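Long-range contacts in uncharacterized protein (Mycobacterium avium subsp. paratuberculosis, PDB 4R9Z), which probably hydrolyses fatty acyl-CoA thioesters, as a double hot-dog enzyme of the acyl-CoA thioesterase II type: residues H63-P69 with K101-A106; Q219-W225 with C265-M271. All coordinates share one frame; numbering follows the deposited sequence.

Interaction 1: H63-P69 with K101-A106; sequences HTYFLRP and KILMEA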
loop_
_atom_site.group_PDB
_atom_site.type_symbol
_atom_site.label_atom_id
_atom_site.label_comp_id
_atom_site.label_asym_id
_atom_site.label_seq_id
_atom_site.Cartn_x
_atom_site.Cartn_y
_atom_site.Cartn_z
ATOM N N HIS B 63 -5.570 0.442 -2.688
ATOM C CA HIS B 63 -4.633 1.493 -2.332
ATOM C C HIS B 63 -5.257 2.837 -2.643
ATOM O O HIS B 63 -5.650 3.091 -3.776
ATOM C CB HIS B 63 -3.321 1.309 -3.089
ATOM C CG HIS B 63 -2.684 -0.025 -2.861
ATOM N ND1 HIS B 63 -1.828 -0.271 -1.811
ATOM C CD2 HIS B 63 -2.799 -1.194 -3.534
ATOM C CE1 HIS B 63 -1.432 -1.531 -1.853
ATOM N NE2 HIS B 63 -2.007 -2.112 -2.890
ATOM N N THR B 64 -5.354 3.695 -1.632
ATOM C CA THR B 64 -6.057 4.958 -1.786
ATOM C C THR B 64 -5.177 6.146 -1.411
ATOM O O THR B 64 -4.580 6.158 -0.342
ATOM C CB THR B 64 -7.326 4.984 -0.916
ATOM O OG1 THR B 64 -8.087 3.786 -1.129
ATOM C CG2 THR B 64 -8.173 6.189 -1.248
ATOM N N TYR B 65 -5.101 7.141 -2.292
ATOM C CA TYR B 65 -4.437 8.403 -1.975
ATOM C C TYR B 65 -5.466 9.475 -1.684
ATOM O O TYR B 65 -6.368 9.688 -2.476
ATOM C CB TYR B 65 -3.535 8.873 -3.127
ATOM C CG TYR B 65 -2.098 8.435 -2.999
ATOM C CD1 TYR B 65 -1.302 8.902 -1.966
ATOM C CD2 TYR B 65 -1.540 7.551 -3.905
ATOM C CE1 TYR B 65 0.006 8.495 -1.840
ATOM C CE2 TYR B 65 -0.230 7.140 -3.787
ATOM C CZ TYR B 65 0.539 7.615 -2.755
ATOM O OH TYR B 65 1.843 7.207 -2.637
ATOM N N PHE B 66 -5.316 10.171 -0.566
ATOM C CA PHE B 66 -6.188 11.293 -0.282
ATOM C C PHE B 66 -5.441 12.551 -0.657
ATOM O O PHE B 66 -4.418 12.879 -0.058
ATOM C CB PHE B 66 -6.608 11.307 1.182
ATOM C CG PHE B 66 -7.157 10.004 1.647
ATOM C CD1 PHE B 66 -8.392 9.563 1.197
ATOM C CD2 PHE B 66 -6.437 9.206 2.522
ATOM C CE1 PHE B 66 -8.905 8.349 1.612
ATOM C CE2 PHE B 66 -6.942 7.989 2.949
ATOM C CZ PHE B 66 -8.181 7.559 2.494
ATOM N N LEU B 67 -5.954 13.246 -1.665
ATOM C CA LEU B 67 -5.188 14.290 -2.323
ATOM C C LEU B 67 -5.633 15.674 -1.913
ATOM O O LEU B 67 -4.809 16.555 -1.672
ATOM C CB LEU B 67 -5.295 14.152 -3.845
ATOM C CG LEU B 67 -4.856 12.819 -4.447
ATOM C CD1 LEU B 67 -5.081 12.823 -5.952
ATOM C CD2 LEU B 67 -3.398 12.549 -4.110
ATOM N N ARG B 68 -6.943 15.864 -1.856
ATOM C CA ARG B 68 -7.506 17.162 -1.536
ATOM C C ARG B 68 -8.682 17.012 -0.576
ATOM O O ARG B 68 -9.439 16.042 -0.661
ATOM C CB ARG B 68 -7.925 17.884 -2.820
ATOM C CG ARG B 68 -7.270 19.241 -2.981
ATOM C CD ARG B 68 -6.625 19.430 -4.347
ATOM N NE ARG B 68 -7.351 20.402 -5.166
ATOM C CZ ARG B 68 -7.328 21.718 -4.968
ATOM N NH1 ARG B 68 -6.618 22.232 -3.972
ATOM N NH2 ARG B 68 -8.024 22.522 -5.763
ATOM N N PRO B 69 -8.820 17.957 0.366
ATOM C CA PRO B 69 -9.937 17.927 1.317
ATOM C C PRO B 69 -11.272 18.201 0.635
ATOM O O PRO B 69 -11.395 19.152 -0.140
ATOM C CB PRO B 69 -9.592 19.044 2.304
ATOM C CG PRO B 69 -8.712 19.961 1.538
ATOM C CD PRO B 69 -7.925 19.104 0.596
ATOM N N LYS B 101 -12.177 19.385 -9.095
ATOM C CA LYS B 101 -11.230 18.965 -8.072
ATOM C C LYS B 101 -11.159 17.457 -7.837
ATOM O O LYS B 101 -12.178 16.815 -7.596
ATOM C CB LYS B 101 -11.588 19.665 -6.760
ATOM C CG LYS B 101 -10.454 19.812 -5.769
ATOM C CD LYS B 101 -10.950 20.497 -4.502
ATOM C CE LYS B 101 -11.522 21.874 -4.817
ATOM N NZ LYS B 101 -12.371 22.395 -3.708
ATOM N N ILE B 102 -9.948 16.905 -7.911
ATOM C CA ILE B 102 -9.702 15.501 -7.582
ATOM C C ILE B 102 -9.427 15.364 -6.083
ATOM O O ILE B 102 -8.447 15.902 -5.580
ATOM C CB ILE B 102 -8.509 14.926 -8.369
ATOM C CG1 ILE B 102 -8.787 14.948 -9.869
ATOM C CG2 ILE B 102 -8.214 13.503 -7.934
ATOM C CD1 ILE B 102 -7.587 14.548 -10.708
ATOM N N LEU B 103 -10.283 14.638 -5.372
ATOM C CA LEU B 103 -10.163 14.524 -3.923
ATOM C C LEU B 103 -9.300 13.332 -3.547
ATOM O O LEU B 103 -8.431 13.421 -2.678
ATOM C CB LEU B 103 -11.538 14.389 -3.266
ATOM C CG LEU B 103 -12.600 15.419 -3.637
ATOM C CD1 LEU B 103 -13.910 15.080 -2.949
ATOM C CD2 LEU B 103 -12.137 16.821 -3.282
ATOM N N MET B 104 -9.561 12.207 -4.200
ATOM C CA MET B 104 -8.772 11.010 -3.978
ATOM C C MET B 104 -8.690 10.172 -5.241
ATOM O O MET B 104 -9.530 10.288 -6.136
ATOM C CB MET B 104 -9.349 10.174 -2.824
ATOM C CG MET B 104 -10.774 9.684 -3.010
ATOM S SD MET B 104 -11.013 7.922 -2.659
ATOM C CE MET B 104 -10.376 7.212 -4.163
ATOM N N GLU B 105 -7.644 9.361 -5.325
ATOM C CA GLU B 105 -7.550 8.336 -6.353
ATOM C C GLU B 105 -7.210 7.013 -5.695
ATOM O O GLU B 105 -6.456 6.979 -4.723
ATOM C CB GLU B 105 -6.511 8.700 -7.412
ATOM C CG GLU B 105 -6.489 7.719 -8.563
ATOM C CD GLU B 105 -6.147 8.367 -9.881
ATOM O OE1 GLU B 105 -7.028 9.046 -10.450
ATOM O OE2 GLU B 105 -5.003 8.188 -10.346
ATOM N N ALA B 106 -7.771 5.927 -6.217
ATOM C CA ALA B 106 -7.560 4.609 -5.629
ATOM C C ALA B 106 -7.362 3.531 -6.673
ATOM O O ALA B 106 -7.901 3.610 -7.777
ATOM C CB ALA B 106 -8.717 4.238 -4.740
#
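Tyr-65 and Glu-105 form the hydrogen-bonded pair that zips two antiparallel strands of the N-terminal hot-dog domain. The amide Tyr-65 N gives a nearly straight bond to Glu-105 O (2.8 Å, 171° at the hydrogen), and Glu-105 N returns a more bent one to Tyr-65 O at 3.1 Å. Past Phe-66 the first strand ends, and one acceptor takes two donors: Leu-103 O receives Leu-67 N at 2.7 Å and Arg-68 N at 3.0 Å. Leu-103 and Met-104 together face Ala-96 of the next strand, a classic beta bulge. Polar side chains find partners elsewhere: Tyr-65 OH bonds to Ser-61 of the second subunit, Glu-105 OE1 to Thr-95, His-63 ND1 to Ser-223 OG. Thr-64, Phe-66, Met-104 and Ala-106 lie on the face covered by helix 39-52. There Met-104, its CG between the backbone N and the carbonyl carbon (chi1 60°), bends so that SD lies 3.6 Å from Thr-64 CG2. Leu-67 CD1 rests beside Ile-102 CG2. At the solvent-exposed end Arg-68 crosses Lys-101 at about a right angle, with Lys-101 CD over one guanidinium face and Arg-68 NH2 4.8 Å from Lys-101 NZ.

Interaction 2: Q219-W225 with C265-M271; sequences QRDHSVW and CTVKQEM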
loop_
_atom_site.group_PDB
_atom_site.type_symbol
_atom_site.label_atom_id
_atom_site.label_comp_id
_atom_site.label_asym_id
_atom_site.label_seq_id
_atom_site.Cartn_x
_atom_site.Cartn_y
_atom_site.Cartn_z
ATOM N N GLN B 219 -4.783 12.615 6.470
ATOM C CA GLN B 219 -4.402 11.316 5.943
ATOM C C GLN B 219 -3.963 11.501 4.500
ATOM O O GLN B 219 -4.602 12.230 3.747
ATOM C CB GLN B 219 -5.559 10.327 6.053
ATOM C CG GLN B 219 -6.237 10.362 7.416
ATOM C CD GLN B 219 -7.091 9.143 7.687
ATOM O OE1 GLN B 219 -7.759 8.626 6.794
ATOM N NE2 GLN B 219 -7.065 8.668 8.931
ATOM N N ARG B 220 -2.878 10.836 4.116
ATOM C CA ARG B 220 -2.335 10.993 2.774
ATOM C C ARG B 220 -2.626 9.763 1.926
ATOM O O ARG B 220 -3.039 9.879 0.772
ATOM C CB ARG B 220 -0.834 11.263 2.833
ATOM C CG ARG B 220 -0.186 11.445 1.478
ATOM C CD ARG B 220 -0.878 12.517 0.663
ATOM N NE ARG B 220 -0.149 12.821 -0.565
ATOM C CZ ARG B 220 -0.483 13.793 -1.411
ATOM N NH1 ARG B 220 -1.544 14.548 -1.166
ATOM N NH2 ARG B 220 0.234 14.007 -2.506
ATOM N N ASP B 221 -2.420 8.583 2.495
ATOM C CA ASP B 221 -2.826 7.367 1.806
ATOM C C ASP B 221 -3.218 6.241 2.760
ATOM O O ASP B 221 -2.847 6.235 3.931
ATOM C CB ASP B 221 -1.731 6.901 0.827
ATOM C CG ASP B 221 -0.372 6.710 1.478
ATOM O OD1 ASP B 221 0.331 7.721 1.704
ATOM O OD2 ASP B 221 0.017 5.547 1.717
ATOM N N HIS B 222 -3.999 5.303 2.232
ATOM C CA HIS B 222 -4.503 4.166 2.988
ATOM C C HIS B 222 -4.411 2.909 2.136
ATOM O O HIS B 222 -4.805 2.914 0.972
ATOM C CB HIS B 222 -5.950 4.409 3.417
ATOM C CG HIS B 222 -6.505 3.350 4.317
ATOM N ND1 HIS B 222 -6.137 3.230 5.640
ATOM C CD2 HIS B 222 -7.396 2.358 4.083
ATOM C CE1 HIS B 222 -6.783 2.217 6.184
ATOM N NE2 HIS B 222 -7.556 1.670 5.262
ATOM N N SER B 223 -3.929 1.828 2.728
ATOM C CA SER B 223 -3.738 0.576 2.011
ATOM C C SER B 223 -4.302 -0.578 2.820
ATOM O O SER B 223 -4.045 -0.673 4.022
ATOM C CB SER B 223 -2.252 0.324 1.735
ATOM O OG SER B 223 -1.765 1.094 0.656
ATOM N N VAL B 224 -5.094 -1.433 2.174
ATOM C CA VAL B 224 -5.672 -2.597 2.845
ATOM C C VAL B 224 -5.469 -3.867 2.031
ATOM O O VAL B 224 -5.771 -3.902 0.844
ATOM C CB VAL B 224 -7.172 -2.426 3.101
ATOM C CG1 VAL B 224 -7.705 -3.611 3.885
ATOM C CG2 VAL B 224 -7.441 -1.144 3.846
ATOM N N TRP B 225 -4.990 -4.921 2.680
ATOM C CA TRP B 225 -4.924 -6.232 2.053
ATOM C C TRP B 225 -5.866 -7.183 2.781
ATOM O O TRP B 225 -5.721 -7.423 3.980
ATOM C CB TRP B 225 -3.489 -6.769 2.068
ATOM C CG TRP B 225 -2.518 -5.890 1.346
ATOM C CD1 TRP B 225 -2.105 -6.015 0.052
ATOM C CD2 TRP B 225 -1.850 -4.737 1.871
ATOM N NE1 TRP B 225 -1.213 -5.016 -0.259
ATOM C CE2 TRP B 225 -1.042 -4.219 0.841
ATOM C CE3 TRP B 225 -1.853 -4.095 3.114
ATOM C CZ2 TRP B 225 -0.248 -3.093 1.014
ATOM C CZ3 TRP B 225 -1.062 -2.978 3.281
ATOM C CH2 TRP B 225 -0.270 -2.488 2.235
ATOM N N CYS B 265 -7.845 -8.442 7.728
ATOM C CA CYS B 265 -7.092 -7.588 6.826
ATOM C C CYS B 265 -5.795 -7.091 7.444
ATOM O O CYS B 265 -5.673 -7.008 8.663
ATOM C CB CYS B 265 -7.945 -6.397 6.390
ATOM S SG CYS B 265 -8.309 -5.233 7.703
ATOM N N THR B 266 -4.831 -6.775 6.582
ATOM C CA THR B 266 -3.603 -6.097 6.983
ATOM C C THR B 266 -3.683 -4.681 6.436
ATOM O O THR B 266 -4.180 -4.477 5.332
ATOM C CB THR B 266 -2.342 -6.805 6.448
ATOM O OG1 THR B 266 -2.375 -8.192 6.805
ATOM C CG2 THR B 266 -1.086 -6.171 7.020
ATOM N N VAL B 267 -3.206 -3.701 7.199
ATOM C CA VAL B 267 -3.453 -2.295 6.876
ATOM C C VAL B 267 -2.212 -1.425 7.065
ATOM O O VAL B 267 -1.438 -1.631 8.000
ATOM C CB VAL B 267 -4.592 -1.712 7.750
ATOM C CG1 VAL B 267 -4.924 -0.297 7.326
ATOM C CG2 VAL B 267 -5.835 -2.573 7.665
ATOM N N LYS B 268 -2.021 -0.460 6.169
ATOM C CA LYS B 268 -0.978 0.548 6.332
ATOM C C LYS B 268 -1.510 1.928 5.965
ATOM O O LYS B 268 -2.257 2.072 5.003
ATOM C CB LYS B 268 0.244 0.217 5.478
ATOM C CG LYS B 268 1.501 0.961 5.902
ATOM C CD LYS B 268 2.137 0.321 7.124
ATOM C CE LYS B 268 2.877 -0.953 6.757
ATOM N NZ LYS B 268 3.448 -1.620 7.962
ATOM N N GLN B 269 -1.118 2.944 6.727
ATOM C CA GLN B 269 -1.603 4.296 6.483
ATOM C C GLN B 269 -0.513 5.340 6.691
ATOM O O GLN B 269 0.224 5.305 7.676
ATOM C CB GLN B 269 -2.794 4.607 7.393
ATOM C CG GLN B 269 -3.395 5.989 7.173
ATOM C CD GLN B 269 -4.559 6.274 8.097
ATOM O OE1 GLN B 269 -4.569 7.277 8.809
ATOM N NE2 GLN B 269 -5.549 5.388 8.096
ATOM N N GLU B 270 -0.430 6.286 5.763
ATOM C CA GLU B 270 0.520 7.380 5.875
ATOM C C GLU B 270 -0.259 8.674 6.051
ATOM O O GLU B 270 -1.233 8.922 5.336
ATOM C CB GLU B 270 1.426 7.438 4.643
ATOM C CG GLU B 270 2.540 8.474 4.706
ATOM C CD GLU B 270 3.415 8.460 3.462
ATOM O OE1 GLU B 270 2.861 8.373 2.343
ATOM O OE2 GLU B 270 4.658 8.527 3.603
ATOM N N MET B 271 0.149 9.486 7.020
ATOM C CA MET B 271 -0.555 10.734 7.280
ATOM C C MET B 271 0.396 11.915 7.462
ATOM O O MET B 271 1.532 11.754 7.911
ATOM C CB MET B 271 -1.458 10.587 8.507
ATOM C CG MET B 271 -0.729 10.387 9.820
ATOM S SD MET B 271 -1.763 9.540 11.035
ATOM C CE MET B 271 -1.672 7.851 10.447
#
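With CG anti to the backbone N in both His-222 and Gln-269, ring and amide swing towards each other, and Gln-269 NE2 gives a weak hydrogen bond to His-222 ND1 (3.3 Å). On the other face a chi1 of 55° tucks the Asp-221 CG in between its own backbone N and C, which lays OD1 against the extended chain of Glu-270. The strands are antiparallel neighbours in the C-terminal hot-dog domain, joined by backbone pairs at Asp-221/Glu-270, Ser-223/Lys-268 and Trp-225/Thr-266. Near Gln-219 a classic beta bulge lets Glu-270 O accept from both Arg-220 N (2.8 Å) and Asp-221 N (3.1 Å). On the face towards helix 188-201, the amides of Gln-219 and Gln-269 are turned about 61° apart and both NE2 atoms donate to Ala-200 O, while His-222 NE2 pairs with Ser-199 OG. Val-267 CG1 approaches His-222 CE1 obliquely, and Val-224 CG1 lies on Cys-265 CB at 3.8 Å. On the Asp-221 face Trp-225 turns a ring edge to the Thr-266 carbonyl, CE3 being 3.2 Å from Thr-266 O. The carboxylates of Asp-221 and Glu-270 stand nearly perpendicular, with OD1 of Asp-221 and OE1 of Glu-270 2.7 Å apart. Asp-221 OD2 is hydrogen-bonded to Trp-225 NE1 and to His-63 NE2, both of the second subunit, and Glu-270 OE1 bonds to its Ser-61. The chemistry is thus divided between the faces: amides and an imidazole, with Val-224, Cys-265 and Val-267 beside them, meet the helix on one, while on the other two acidic groups meet within a polar network that crosses the subunit interface.

Overall arrangement
Interaction 1 belongs to the N-terminal hot-dog domain and interaction 2 to the C-terminal one, yet they meet directly: strands 58-66 and 218-226 are neighbours, with probable backbone hydrogen bonds from Phe-66 N to Arg-220 O and from His-222 N to Thr-64 O. The two hot-dog units are thereby joined edge to edge. Interaction 2, whose centre lies about 8 Å from the centre of the chain, is almost wholly buried, with Gln-219 alone partly exposed; interaction 1, its centre about 14 Å from that point, is mostly buried but frays into exposed loop at Arg-68 and Pro-69. Each uses a helix-covered face, mainly apolar in interaction 1 and amide-rich in interaction 2, and each turns its other face to the second subunit.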